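PDB 3JQ0: SusD superfamily protein from Bacteroides vulgatus ATCC 8482, which probably binds nutrients, most likely glycans, at the outer membrane, as other members of the SusD family do. Local coordinates for residues Y324-D327 and V331-Y334; K271-Y276 and S283-P288; N83-K88 and G105-M110; A21-K26 and R111-F116. All blocks are in the same frame, centred on the assembly; numbering follows the deposited sequence. Where two conformers were deposited one is given.

The four contacts form two pairs, one among the helices of 9-122, the other round the hairpin 320-339. Contacts 3 and 4 share helix 97-122, with centres about 12 Å apart, and Asn83 of one probably hydrogen-bonds Arg111 of the other. Contact 4 brings helix 9-25 to helix 97-122, and contact 3 falls within the chain between its two segments. Contact 2 follows, then contact 1; their centres are about 13 Å apart, and Tyr276 packs against Tyr324 and Lys325. Contacts 1 and 3 lie about 55 Å apart, centre to centre. Buried packing among the helices of 9-122 thus contrasts with more exposed structure round helix 269-275 and the hairpin.

Contact 1 of 4, residues Y324-D327 and V331-Y334; sequences YKKD and VVSY
Lys325 and Ser333 hold the strands together as an antiparallel hydrogen-bonded pair: Lys325 N donates to Ser333 O over 3.0 Å, and Ser333 N answers with 2.9 Å to Lys325 O. Nearer the turn a third backbone bond runs 3.0 Å from Asp327 N to Val331 O. The aspartate also takes the facing amide through its side chain, Val331 N meeting Asp327 OD1 at 3.0 Å from above the carboxylate plane, 54° out of it. A chi1 of 66°, with CG between the backbone N and the carbonyl carbon, lays this carboxylate beside Val331. Its second oxygen, Asp327 OD2, accepts from a water at 2.8 Å; in the conformer given, that water is also hydrogen-bonded to Ser333 OG, 2.7 Å away. With an alanine here, Val331 N would probably lose its carboxylate mate.

Aromatic packing takes over at the other end. Tyr334 points an edge at the face of Tyr324 in a T-shaped stack, centroids 5.9 Å apart and planes at 71°, while its OH is held by Arg302 O. Among apolar contacts, Val332 spreads its methyls, CG1 against Tyr324 CB at 3.9 Å and CG2 against the aliphatic stem of Lys326, whose NZ goes on to Gly281 O. All this is a surface beta hairpin, strands 320-326 and 332-339, closed at its turn by a side chain as well as by backbone bonds.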
loop_
_atom_site.group_PDB
_atom_site.type_symbol
_atom_site.label_atom_id
_atom_site.label_comp_id
_atom_site.label_asym_id
_atom_site.label_seq_id
_atom_site.Cartn_x
_atom_site.Cartn_y
_atom_site.Cartn_z
ATOM N N TYR A 324 -13.764 -17.746 -16.157
ATOM C CA TYR A 324 -14.973 -18.512 -16.332
ATOM C C TYR A 324 -14.589 -19.966 -16.520
ATOM O O TYR A 324 -13.423 -20.340 -16.714
ATOM C CB TYR A 324 -15.777 -17.981 -17.562
ATOM C CG TYR A 324 -16.195 -16.550 -17.427
ATOM C CD1 TYR A 324 -15.276 -15.510 -17.587
ATOM C CD2 TYR A 324 -17.514 -16.222 -17.139
ATOM C CE1 TYR A 324 -15.648 -14.197 -17.435
ATOM C CE2 TYR A 324 -17.890 -14.898 -16.985
ATOM C CZ TYR A 324 -16.956 -13.890 -17.091
ATOM O OH TYR A 324 -17.322 -12.555 -16.936
ATOM N N LYS A 325 -15.593 -20.842 -16.491
ATOM C CA LYS A 325 -15.416 -22.203 -16.996
ATOM C C LYS A 325 -16.603 -22.533 -17.899
ATOM O O LYS A 325 -17.763 -22.115 -17.648
ATOM C CB LYS A 325 -15.238 -23.225 -15.862
ATOM C CG LYS A 325 -13.872 -23.146 -15.172
ATOM C CD LYS A 325 -13.802 -23.893 -13.843
ATOM C CE LYS A 325 -13.939 -25.368 -13.945
ATOM N NZ LYS A 325 -14.020 -25.973 -12.528
ATOM N N LYS A 326 -16.312 -23.286 -18.945
ATOM C CA LYS A 326 -17.339 -23.757 -19.866
ATOM C C LYS A 326 -17.523 -25.238 -19.602
ATOM O O LYS A 326 -16.575 -26.029 -19.766
ATOM C CB LYS A 326 -16.898 -23.533 -21.296
ATOM C CG LYS A 326 -18.005 -23.970 -22.306
ATOM C CD LYS A 326 -17.719 -23.449 -23.689
ATOM C CE LYS A 326 -16.529 -24.045 -24.265
ATOM N NZ LYS A 326 -16.276 -23.516 -25.663
ATOM N N ASP A 327 -18.686 -25.646 -19.175
ATOM C CA ASP A 327 -18.935 -27.033 -18.854
ATOM C C ASP A 327 -19.130 -27.869 -20.116
ATOM O O ASP A 327 -19.141 -27.353 -21.237
ATOM C CB ASP A 327 -20.047 -27.143 -17.799
ATOM C CG ASP A 327 -21.369 -26.706 -18.264
ATOM O OD1 ASP A 327 -21.698 -26.880 -19.457
ATOM O OD2 ASP A 327 -22.128 -26.259 -17.363
ATOM N N VAL A 331 -22.208 -24.537 -21.288
ATOM C CA VAL A 331 -22.629 -23.412 -20.487
ATOM C C VAL A 331 -21.406 -22.741 -19.892
ATOM O O VAL A 331 -20.586 -23.376 -19.263
ATOM C CB VAL A 331 -23.617 -23.808 -19.389
ATOM C CG1 VAL A 331 -23.985 -22.603 -18.508
ATOM C CG2 VAL A 331 -24.871 -24.484 -19.985
ATOM N N VAL A 332 -21.280 -21.441 -20.111
ATOM C CA VAL A 332 -20.179 -20.632 -19.605
ATOM C C VAL A 332 -20.624 -19.961 -18.323
ATOM O O VAL A 332 -21.633 -19.251 -18.321
ATOM C CB VAL A 332 -19.748 -19.603 -20.640
ATOM C CG1 VAL A 332 -18.610 -18.684 -20.114
ATOM C CG2 VAL A 332 -19.350 -20.248 -21.977
ATOM N N SER A 333 -19.905 -20.178 -17.225
ATOM C CA SER A 333 -20.257 -19.661 -15.900
ATOM C C SER A 333 -19.053 -18.911 -15.307
ATOM O O SER A 333 -17.922 -19.406 -15.388
ATOM C CB SER A 333 -20.626 -20.846 -15.007
ATOM O OG SER A 333 -21.825 -21.446 -15.496
ATOM N N TYR A 334 -19.310 -17.795 -14.651
ATOM C CA TYR A 334 -18.303 -17.066 -13.923
ATOM C C TYR A 334 -17.730 -17.943 -12.823
ATOM O O TYR A 334 -18.484 -18.584 -12.087
ATOM C CB TYR A 334 -18.929 -15.823 -13.313
ATOM C CG TYR A 334 -18.044 -15.070 -12.344
ATOM C CD1 TYR A 334 -16.863 -14.455 -12.767
ATOM C CD2 TYR A 334 -18.356 -14.969 -11.013
ATOM C CE1 TYR A 334 -16.039 -13.776 -11.859
ATOM C CE2 TYR A 334 -17.556 -14.321 -10.118
ATOM C CZ TYR A 334 -16.400 -13.694 -10.552
ATOM O OH TYR A 334 -15.574 -13.021 -9.680
HETATM O O HOH W 1 -21.492 -24.158 -15.686
#

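Contact 2 of 4, residues K271-Y276 and S283-P288; sequences KMVKIY and SFVGTP
A Met-aromatic contact between Met272 and Phe284 ties helix 269-275 to the irregular loop that folds back beside it. The selenomethionine chain bends at chi2 and chi3 and sets its methyl, Met272 CE, over a face of the Phe284 ring, 4.0 Å from the centroid and 15° off the normal. The edge of that ring is occupied too: Tyr276 CB lies near its plane, 4.0 Å from Phe284 CE2. Shortened to an alanine, position 284 would probably leave a gap beside Met272 CE and strip that methyl of its aromatic partner. Further out, Val273 CG1 and Val285 CG2 touch at 3.8 Å.

Water carries the polar part. Phe284 N donates over 2.9 Å to one water, which also sits close to the carbonyls Met272 O and Tyr276 O. A second is bonded to Val273 O at 2.8 Å and to Ser283 OG at 2.9 Å. Ser283 OG meanwhile accepts from Val285 N at 3.0 Å, bracing the loop from within. The arrangement combines methyl-on-ring packing with water bridges between helix 269-275 and the loop, itself shaped by an ST turn at Ser283 and a type II turn from Phe284 to Thr287.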
loop_
_atom_site.group_PDB
_atom_site.type_symbol
_atom_site.label_atom_id
_atom_site.label_comp_id
_atom_site.label_asym_id
_atom_site.label_seq_id
_atom_site.Cartn_x
_atom_site.Cartn_y
_atom_site.Cartn_z
ATOM N N LYS A 271 -3.982 -23.908 -14.935
ATOM C CA LYS A 271 -5.393 -23.546 -14.834
ATOM C C LYS A 271 -5.753 -22.592 -15.958
ATOM O O LYS A 271 -6.788 -22.743 -16.628
ATOM C CB LYS A 271 -5.719 -22.924 -13.469
ATOM C CG LYS A 271 -5.565 -23.877 -12.294
ATOM C CD LYS A 271 -6.611 -24.982 -12.320
ATOM C CE LYS A 271 -6.581 -25.842 -11.055
ATOM N NZ LYS A 271 -5.328 -26.495 -10.947
HETATM N N MSE A 272 -4.888 -21.618 -16.216
HETATM C CA MSE A 272 -5.127 -20.669 -17.287
HETATM C C MSE A 272 -5.194 -21.349 -18.654
HETATM O O MSE A 272 -5.966 -20.960 -19.508
HETATM C CB MSE A 272 -4.072 -19.607 -17.347
HETATM C CG MSE A 272 -3.969 -18.700 -16.117
HETATM SE SE MSE A 272 -5.618 -17.765 -15.660
HETATM C CE MSE A 272 -5.734 -16.563 -17.169
ATOM N N VAL A 273 -4.359 -22.367 -18.865
ATOM C CA VAL A 273 -4.201 -23.021 -20.175
ATOM C C VAL A 273 -5.243 -24.111 -20.358
ATOM O O VAL A 273 -5.718 -24.289 -21.485
ATOM C CB VAL A 273 -2.715 -23.604 -20.331
ATOM C CG1 VAL A 273 -2.633 -24.647 -21.461
ATOM C CG2 VAL A 273 -1.720 -22.454 -20.485
ATOM N N LYS A 274 -5.521 -24.918 -19.333
ATOM C CA LYS A 274 -6.287 -26.147 -19.472
ATOM C C LYS A 274 -7.685 -26.065 -18.956
ATOM O O LYS A 274 -8.550 -26.814 -19.396
ATOM C CB LYS A 274 -5.593 -27.329 -18.762
ATOM C CG LYS A 274 -4.179 -27.665 -19.238
ATOM C CD LYS A 274 -3.580 -28.947 -18.593
ATOM N N ILE A 275 -7.974 -25.182 -17.995
ATOM C CA ILE A 275 -9.231 -25.294 -17.211
ATOM C C ILE A 275 -10.163 -24.110 -17.434
ATOM O O ILE A 275 -11.346 -24.305 -17.638
ATOM C CB ILE A 275 -8.920 -25.440 -15.724
ATOM C CG1 ILE A 275 -8.028 -26.683 -15.477
ATOM C CG2 ILE A 275 -10.215 -25.521 -14.858
ATOM C CD1 ILE A 275 -8.588 -28.000 -15.977
ATOM N N TYR A 276 -9.652 -22.885 -17.325
ATOM C CA TYR A 276 -10.500 -21.669 -17.387
ATOM C C TYR A 276 -10.770 -21.237 -18.840
ATOM O O TYR A 276 -10.119 -21.698 -19.784
ATOM C CB TYR A 276 -9.845 -20.534 -16.625
ATOM C CG TYR A 276 -9.513 -20.814 -15.169
ATOM C CD1 TYR A 276 -10.209 -21.737 -14.409
ATOM C CD2 TYR A 276 -8.495 -20.130 -14.571
ATOM C CE1 TYR A 276 -9.868 -21.964 -13.069
ATOM C CE2 TYR A 276 -8.139 -20.330 -13.236
ATOM C CZ TYR A 276 -8.844 -21.242 -12.495
ATOM O OH TYR A 276 -8.525 -21.507 -11.188
ATOM N N SER A 283 -10.783 -20.379 -24.796
ATOM C CA SER A 283 -9.539 -20.656 -24.085
ATOM C C SER A 283 -8.590 -19.472 -24.072
ATOM O O SER A 283 -8.607 -18.634 -24.968
ATOM C CB SER A 283 -8.867 -21.878 -24.745
ATOM O OG SER A 283 -7.586 -22.156 -24.181
ATOM N N PHE A 284 -7.744 -19.435 -23.040
ATOM C CA PHE A 284 -6.642 -18.494 -22.969
ATOM C C PHE A 284 -5.405 -18.952 -23.709
ATOM O O PHE A 284 -4.451 -18.195 -23.806
ATOM C CB PHE A 284 -6.321 -18.198 -21.498
ATOM C CG PHE A 284 -7.437 -17.497 -20.761
ATOM C CD1 PHE A 284 -7.774 -16.182 -21.036
ATOM C CD2 PHE A 284 -8.139 -18.134 -19.784
ATOM C CE1 PHE A 284 -8.779 -15.543 -20.400
ATOM C CE2 PHE A 284 -9.204 -17.499 -19.124
ATOM C CZ PHE A 284 -9.518 -16.188 -19.447
ATOM N N VAL A 285 -5.385 -20.170 -24.245
ATOM C CA VAL A 285 -4.267 -20.614 -25.073
ATOM C C VAL A 285 -4.082 -19.640 -26.227
ATOM O O VAL A 285 -5.049 -19.218 -26.844
ATOM C CB VAL A 285 -4.468 -22.065 -25.587
ATOM C CG1 VAL A 285 -3.391 -22.433 -26.632
ATOM C CG2 VAL A 285 -4.447 -23.048 -24.448
ATOM N N GLY A 286 -2.828 -19.269 -26.473
ATOM C CA GLY A 286 -2.506 -18.372 -27.556
ATOM C C GLY A 286 -2.629 -16.920 -27.221
ATOM O O GLY A 286 -2.369 -16.060 -28.072
ATOM N N THR A 287 -3.006 -16.594 -25.969
ATOM C CA THR A 287 -3.181 -15.223 -25.497
ATOM C C THR A 287 -2.124 -14.876 -24.465
ATOM O O THR A 287 -1.506 -15.753 -23.892
ATOM C CB THR A 287 -4.591 -15.036 -24.838
ATOM O OG1 THR A 287 -4.556 -15.514 -23.491
ATOM C CG2 THR A 287 -5.714 -15.649 -25.646
ATOM N N PRO A 288 -1.929 -13.584 -24.179
ATOM C CA PRO A 288 -0.958 -13.237 -23.147
ATOM C C PRO A 288 -1.284 -13.808 -21.799
ATOM O O PRO A 288 -0.356 -14.032 -21.014
ATOM C CB PRO A 288 -1.038 -11.709 -23.125
ATOM C CG PRO A 288 -1.436 -11.353 -24.532
ATOM C CD PRO A 288 -2.416 -12.409 -24.898
HETATM O O HOH W 2 -7.838 -21.685 -21.246
HETATM O O HOH W 3 -8.288 -24.506 -22.619
#

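Contact 3 of 4, residues N83-K88 and G105-M110; sequences NQMIAK and GEAYGM
Ile86 meets Ala107 and Tyr108 with both of its branches, and its torsions decide which goes where. CG1 stands anti to the carbonyl carbon (chi1 -68°), and from there CD1 runs on extended; CG2 takes the place anti to the backbone N. Tyr108 likewise holds CG anti to its carbonyl carbon, and although its CB starts off to the side, the ring swings across to the facing helix. The two side chains cross at about a right angle.

The longer branch lies over the ring: Ile86 CD1 is 4.3 Å from the Tyr108 centroid and 28° off the ring normal, an off-centre CH-pi contact. The shorter one reaches the phenol end, with Ile86 CG2 at 3.7 Å from Tyr108 CZ and 3.5 Å from Tyr108 OH. One residue before the tyrosine, the methyl of Ala107 abuts the isoleucine, Ala107 CB to Ile86 CG1 at 3.6 Å. Selenomethionine Met85 adds a looser touch, its CG 4.3 Å from Ala107 CB.

The small alanine is where the backbones come nearest, Ile86 CA and Ala107 CA being 6.3 Å apart. The segment axes run roughly antiparallel, at 148°: helices 75-91 and 97-122, consecutive in the chain, form a helical hairpin in the alpha-helical part of this SusD-family protein. Around it Tyr108 also packs on helix 149-167 and Met85 on helix 9-25.

Hydrocarbon on hydrocarbon and methyl on ring make up the attraction, consistent with a buried helix pair spaced by fit of shape rather than polar bonding.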
loop_
_atom_site.group_PDB
_atom_site.type_symbol
_atom_site.label_atom_id
_atom_site.label_comp_id
_atom_site.label_asym_id
_atom_site.label_seq_id
_atom_site.Cartn_x
_atom_site.Cartn_y
_atom_site.Cartn_z
ATOM N N ASN A 83 20.026 4.094 11.675
ATOM C CA ASN A 83 20.636 4.826 12.787
ATOM C C ASN A 83 22.135 5.048 12.600
ATOM O O ASN A 83 22.676 6.130 12.865
ATOM C CB ASN A 83 20.378 4.102 14.091
ATOM C CG ASN A 83 18.889 4.077 14.483
ATOM O OD1 ASN A 83 18.070 4.840 13.971
ATOM N ND2 ASN A 83 18.542 3.191 15.397
ATOM N N GLN A 84 22.811 4.037 12.084
ATOM C CA GLN A 84 24.207 4.173 11.689
ATOM C C GLN A 84 24.417 5.229 10.596
ATOM O O GLN A 84 25.292 6.091 10.730
ATOM C CB GLN A 84 24.727 2.816 11.239
ATOM C CG GLN A 84 26.183 2.806 10.827
ATOM C CD GLN A 84 26.707 1.441 10.462
ATOM O OE1 GLN A 84 25.980 0.439 10.514
ATOM N NE2 GLN A 84 27.969 1.398 10.060
HETATM N N MSE A 85 23.602 5.185 9.533
HETATM C CA MSE A 85 23.714 6.202 8.505
HETATM C C MSE A 85 23.533 7.599 9.079
HETATM O O MSE A 85 24.252 8.529 8.713
HETATM C CB MSE A 85 22.680 5.957 7.390
HETATM C CG MSE A 85 22.731 6.902 6.231
HETATM SE SE MSE A 85 24.313 6.600 5.156
HETATM C CE MSE A 85 23.972 7.970 3.792
ATOM N N ILE A 86 22.545 7.790 9.958
ATOM C CA ILE A 86 22.313 9.105 10.548
ATOM C C ILE A 86 23.574 9.596 11.282
ATOM O O ILE A 86 24.025 10.745 11.113
ATOM C CB ILE A 86 21.080 9.135 11.486
ATOM C CG1 ILE A 86 19.799 8.951 10.668
ATOM C CG2 ILE A 86 21.028 10.448 12.316
ATOM C CD1 ILE A 86 18.570 8.565 11.489
ATOM N N ALA A 87 24.121 8.728 12.108
ATOM C CA ALA A 87 25.314 9.130 12.873
ATOM C C ALA A 87 26.505 9.456 11.969
ATOM O O ALA A 87 27.139 10.522 12.105
ATOM C CB ALA A 87 25.683 8.058 13.841
ATOM N N LYS A 88 26.813 8.568 11.032
ATOM C CA LYS A 88 27.958 8.776 10.146
ATOM C C LYS A 88 27.826 9.988 9.235
ATOM O O LYS A 88 28.790 10.710 9.000
ATOM C CB LYS A 88 28.289 7.540 9.319
ATOM C CG LYS A 88 28.555 6.308 10.121
ATOM C CD LYS A 88 29.742 6.464 11.083
ATOM C CE LYS A 88 30.057 5.157 11.826
ATOM N NZ LYS A 88 31.300 5.313 12.688
ATOM N N GLY A 105 17.838 13.786 5.129
ATOM C CA GLY A 105 16.403 13.856 4.849
ATOM C C GLY A 105 15.866 12.460 4.595
ATOM O O GLY A 105 14.814 12.054 5.141
ATOM N N GLU A 106 16.611 11.675 3.823
ATOM C CA GLU A 106 16.195 10.318 3.535
ATOM C C GLU A 106 16.213 9.401 4.748
ATOM O O GLU A 106 15.259 8.604 4.940
ATOM C CB GLU A 106 17.030 9.726 2.412
ATOM C CG GLU A 106 16.933 10.456 1.094
ATOM C CD GLU A 106 17.652 9.733 -0.007
ATOM O OE1 GLU A 106 18.825 9.425 0.175
ATOM O OE2 GLU A 106 17.070 9.493 -1.119
ATOM N N ALA A 107 17.275 9.470 5.552
ATOM C CA ALA A 107 17.433 8.554 6.658
ATOM C C ALA A 107 16.406 8.820 7.771
ATOM O O ALA A 107 15.750 7.894 8.268
ATOM C CB ALA A 107 18.865 8.594 7.187
ATOM N N TYR A 108 16.259 10.091 8.149
ATOM C CA TYR A 108 15.224 10.435 9.146
ATOM C C TYR A 108 13.829 10.047 8.607
ATOM O O TYR A 108 12.979 9.575 9.378
ATOM C CB TYR A 108 15.307 11.911 9.493
ATOM C CG TYR A 108 16.409 12.295 10.449
ATOM C CD1 TYR A 108 16.440 11.796 11.724
ATOM C CD2 TYR A 108 17.425 13.165 10.057
ATOM C CE1 TYR A 108 17.432 12.162 12.633
ATOM C CE2 TYR A 108 18.428 13.547 10.957
ATOM C CZ TYR A 108 18.420 13.035 12.223
ATOM O OH TYR A 108 19.406 13.417 13.120
ATOM N N GLY A 109 13.573 10.283 7.322
ATOM C CA GLY A 109 12.258 9.969 6.746
ATOM C C GLY A 109 11.989 8.469 6.781
ATOM O O GLY A 109 10.898 8.039 7.183
HETATM N N MSE A 110 12.984 7.666 6.356
HETATM C CA MSE A 110 12.814 6.211 6.381
HETATM C C MSE A 110 12.632 5.688 7.796
HETATM O O MSE A 110 11.845 4.735 8.015
HETATM C CB MSE A 110 13.966 5.507 5.691
HETATM C CG MSE A 110 14.028 5.680 4.169
HETATM SE SE MSE A 110 15.408 4.614 3.329
HETATM C CE MSE A 110 16.939 5.680 3.887
#

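Contact 4 of 4, residues A21-K26 and R111-F116; sequences ALLREK and RAYLYF
Leu23 and Leu114 meet methyl to methyl where helix 9-25 faces helix 97-122. Both set out toward the other helix, but their ends pass at a slant. On Leu23, CG is anti to the backbone N (chi1 -156°), which presents one branch to the facing helix: Leu23 CD1 comes within 3.6 Å of Leu114 CD2 and 4.2 Å of Leu114 CG. Leu114 places CG on the opposite side from its carbonyl carbon (chi1 -65°) and offers the CD2 methyl as the point of contact.

Tyr113 approaches from the preceding position and is the looser partner, its CD2 4.4 Å from Leu23 CD1, with the methyl lying oblique to the ring. Its hydroxyl is engaged elsewhere, with His117 NE2, and the ring also meets Trp180. Leu114 packs as well on Met75 and Ile78 of helix 75-91, making the leucine pair part of a junction of three helices. The contact thereby joins helix 9-25 to the helical hairpin of 75-91 and 97-122, in the alpha-helical part of this SusD-family protein.

The backbones stay well apart here, Leu23 CA and Leu114 CA 8.8 Å from each other, and side-chain length does the bridging. Such a small buried patch of branched aliphatic groups beside an aromatic ring probably relies on dispersion and exclusion of water, and is likely to contribute through close packing of the side chains, without any directional bond between the two segments.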
loop_
_atom_site.group_PDB
_atom_site.type_symbol
_atom_site.label_atom_id
_atom_site.label_comp_id
_atom_site.label_asym_id
_atom_site.label_seq_id
_atom_site.Cartn_x
_atom_site.Cartn_y
_atom_site.Cartn_z
ATOM N N ALA A 21 17.584 -0.871 -0.393
ATOM C CA ALA A 21 17.422 -2.295 -0.683
ATOM C C ALA A 21 16.827 -3.032 0.497
ATOM O O ALA A 21 15.965 -3.911 0.320
ATOM C CB ALA A 21 18.775 -2.915 -1.121
ATOM N N LEU A 22 17.203 -2.677 1.736
ATOM C CA LEU A 22 16.567 -3.260 2.906
ATOM C C LEU A 22 15.085 -2.944 2.975
ATOM O O LEU A 22 14.259 -3.806 3.295
ATOM C CB LEU A 22 17.259 -2.826 4.178
ATOM C CG LEU A 22 18.686 -3.347 4.432
ATOM C CD1 LEU A 22 19.295 -2.639 5.646
ATOM C CD2 LEU A 22 18.681 -4.891 4.609
ATOM N N LEU A 23 14.732 -1.721 2.638
ATOM C CA LEU A 23 13.326 -1.336 2.637
ATOM C C LEU A 23 12.570 -2.148 1.582
ATOM O O LEU A 23 11.466 -2.616 1.819
ATOM C CB LEU A 23 13.208 0.142 2.349
ATOM C CG LEU A 23 12.045 0.873 2.795
ATOM C CD1 LEU A 23 11.989 0.811 4.299
ATOM C CD2 LEU A 23 12.220 2.345 2.371
ATOM N N ARG A 24 13.186 -2.316 0.403
ATOM C CA ARG A 24 12.574 -3.082 -0.653
ATOM C C ARG A 24 12.249 -4.530 -0.234
ATOM O O ARG A 24 11.204 -5.100 -0.578
ATOM C CB ARG A 24 13.477 -3.106 -1.890
ATOM C CG ARG A 24 13.047 -4.078 -2.956
ATOM C CD ARG A 24 13.824 -3.894 -4.233
ATOM N NE ARG A 24 15.222 -4.267 -4.053
ATOM C CZ ARG A 24 16.202 -3.872 -4.835
ATOM N NH1 ARG A 24 16.005 -3.172 -5.932
ATOM N NH2 ARG A 24 17.438 -4.257 -4.530
ATOM N N GLU A 25 13.121 -5.119 0.577
ATOM C CA GLU A 25 12.839 -6.474 1.051
ATOM C C GLU A 25 11.574 -6.554 1.862
ATOM O O GLU A 25 10.980 -7.641 1.952
ATOM C CB GLU A 25 13.976 -7.007 1.915
ATOM C CG GLU A 25 15.312 -7.142 1.211
ATOM C CD GLU A 25 16.309 -7.829 2.072
ATOM O OE1 GLU A 25 16.598 -7.346 3.208
ATOM O OE2 GLU A 25 16.791 -8.920 1.704
ATOM N N LYS A 26 11.142 -5.456 2.468
ATOM C CA LYS A 26 9.924 -5.399 3.276
ATOM C C LYS A 26 8.662 -5.023 2.508
ATOM O O LYS A 26 7.614 -4.903 3.113
ATOM C CB LYS A 26 10.109 -4.457 4.465
ATOM C CG LYS A 26 10.770 -5.220 5.671
ATOM C CD LYS A 26 11.823 -6.203 5.361
ATOM C CE LYS A 26 12.294 -7.043 6.503
ATOM N NZ LYS A 26 13.555 -7.750 6.197
ATOM N N ARG A 111 13.335 6.270 8.769
ATOM C CA ARG A 111 13.158 5.815 10.139
ATOM C C ARG A 111 11.719 6.049 10.617
ATOM O O ARG A 111 11.059 5.159 11.173
ATOM C CB ARG A 111 14.173 6.473 11.095
ATOM C CG ARG A 111 14.079 5.927 12.508
ATOM C CD ARG A 111 15.269 6.231 13.357
ATOM N NE ARG A 111 15.308 7.620 13.750
ATOM C CZ ARG A 111 16.308 8.149 14.453
ATOM N NH1 ARG A 111 17.374 7.444 14.698
ATOM N NH2 ARG A 111 16.226 9.381 14.852
ATOM N N ALA A 112 11.210 7.250 10.369
ATOM C CA ALA A 112 9.827 7.595 10.728
ATOM C C ALA A 112 8.846 6.663 10.009
ATOM O O ALA A 112 7.852 6.239 10.593
ATOM C CB ALA A 112 9.557 9.048 10.377
ATOM N N TYR A 113 9.116 6.369 8.738
ATOM C CA TYR A 113 8.240 5.521 7.938
ATOM C C TYR A 113 8.084 4.131 8.552
ATOM O O TYR A 113 6.989 3.587 8.697
ATOM C CB TYR A 113 8.833 5.442 6.512
ATOM C CG TYR A 113 8.025 4.577 5.593
ATOM C CD1 TYR A 113 6.826 5.020 5.019
ATOM C CD2 TYR A 113 8.428 3.278 5.310
ATOM C CE1 TYR A 113 6.054 4.167 4.198
ATOM C CE2 TYR A 113 7.691 2.466 4.477
ATOM C CZ TYR A 113 6.513 2.878 3.969
ATOM O OH TYR A 113 5.725 2.012 3.218
ATOM N N LEU A 114 9.200 3.536 8.958
ATOM C CA LEU A 114 9.165 2.226 9.571
ATOM C C LEU A 114 8.465 2.274 10.931
ATOM O O LEU A 114 7.628 1.419 11.220
ATOM C CB LEU A 114 10.571 1.622 9.679
ATOM C CG LEU A 114 11.257 1.318 8.364
ATOM C CD1 LEU A 114 12.688 0.857 8.580
ATOM C CD2 LEU A 114 10.485 0.249 7.552
ATOM N N TYR A 115 8.800 3.257 11.751
ATOM C CA TYR A 115 8.134 3.381 13.017
ATOM C C TYR A 115 6.635 3.604 12.883
ATOM O O TYR A 115 5.864 3.182 13.771
ATOM C CB TYR A 115 8.763 4.438 13.932
ATOM C CG TYR A 115 9.969 3.886 14.701
ATOM C CD1 TYR A 115 9.801 2.988 15.719
ATOM C CD2 TYR A 115 11.265 4.241 14.355
ATOM C CE1 TYR A 115 10.888 2.447 16.397
ATOM C CE2 TYR A 115 12.355 3.766 15.048
ATOM C CZ TYR A 115 12.173 2.866 16.066
ATOM O OH TYR A 115 13.231 2.291 16.770
ATOM N N PHE A 116 6.179 4.242 11.792
ATOM C CA PHE A 116 4.740 4.468 11.585
ATOM C C PHE A 116 4.016 3.165 11.196
ATOM O O PHE A 116 2.883 2.945 11.630
ATOM C CB PHE A 116 4.539 5.597 10.589
ATOM C CG PHE A 116 3.102 6.017 10.399
ATOM C CD1 PHE A 116 2.290 6.351 11.473
ATOM C CD2 PHE A 116 2.566 6.102 9.123
ATOM C CE1 PHE A 116 0.996 6.748 11.297
ATOM C CE2 PHE A 116 1.251 6.501 8.948
ATOM C CZ PHE A 116 0.463 6.845 10.039
#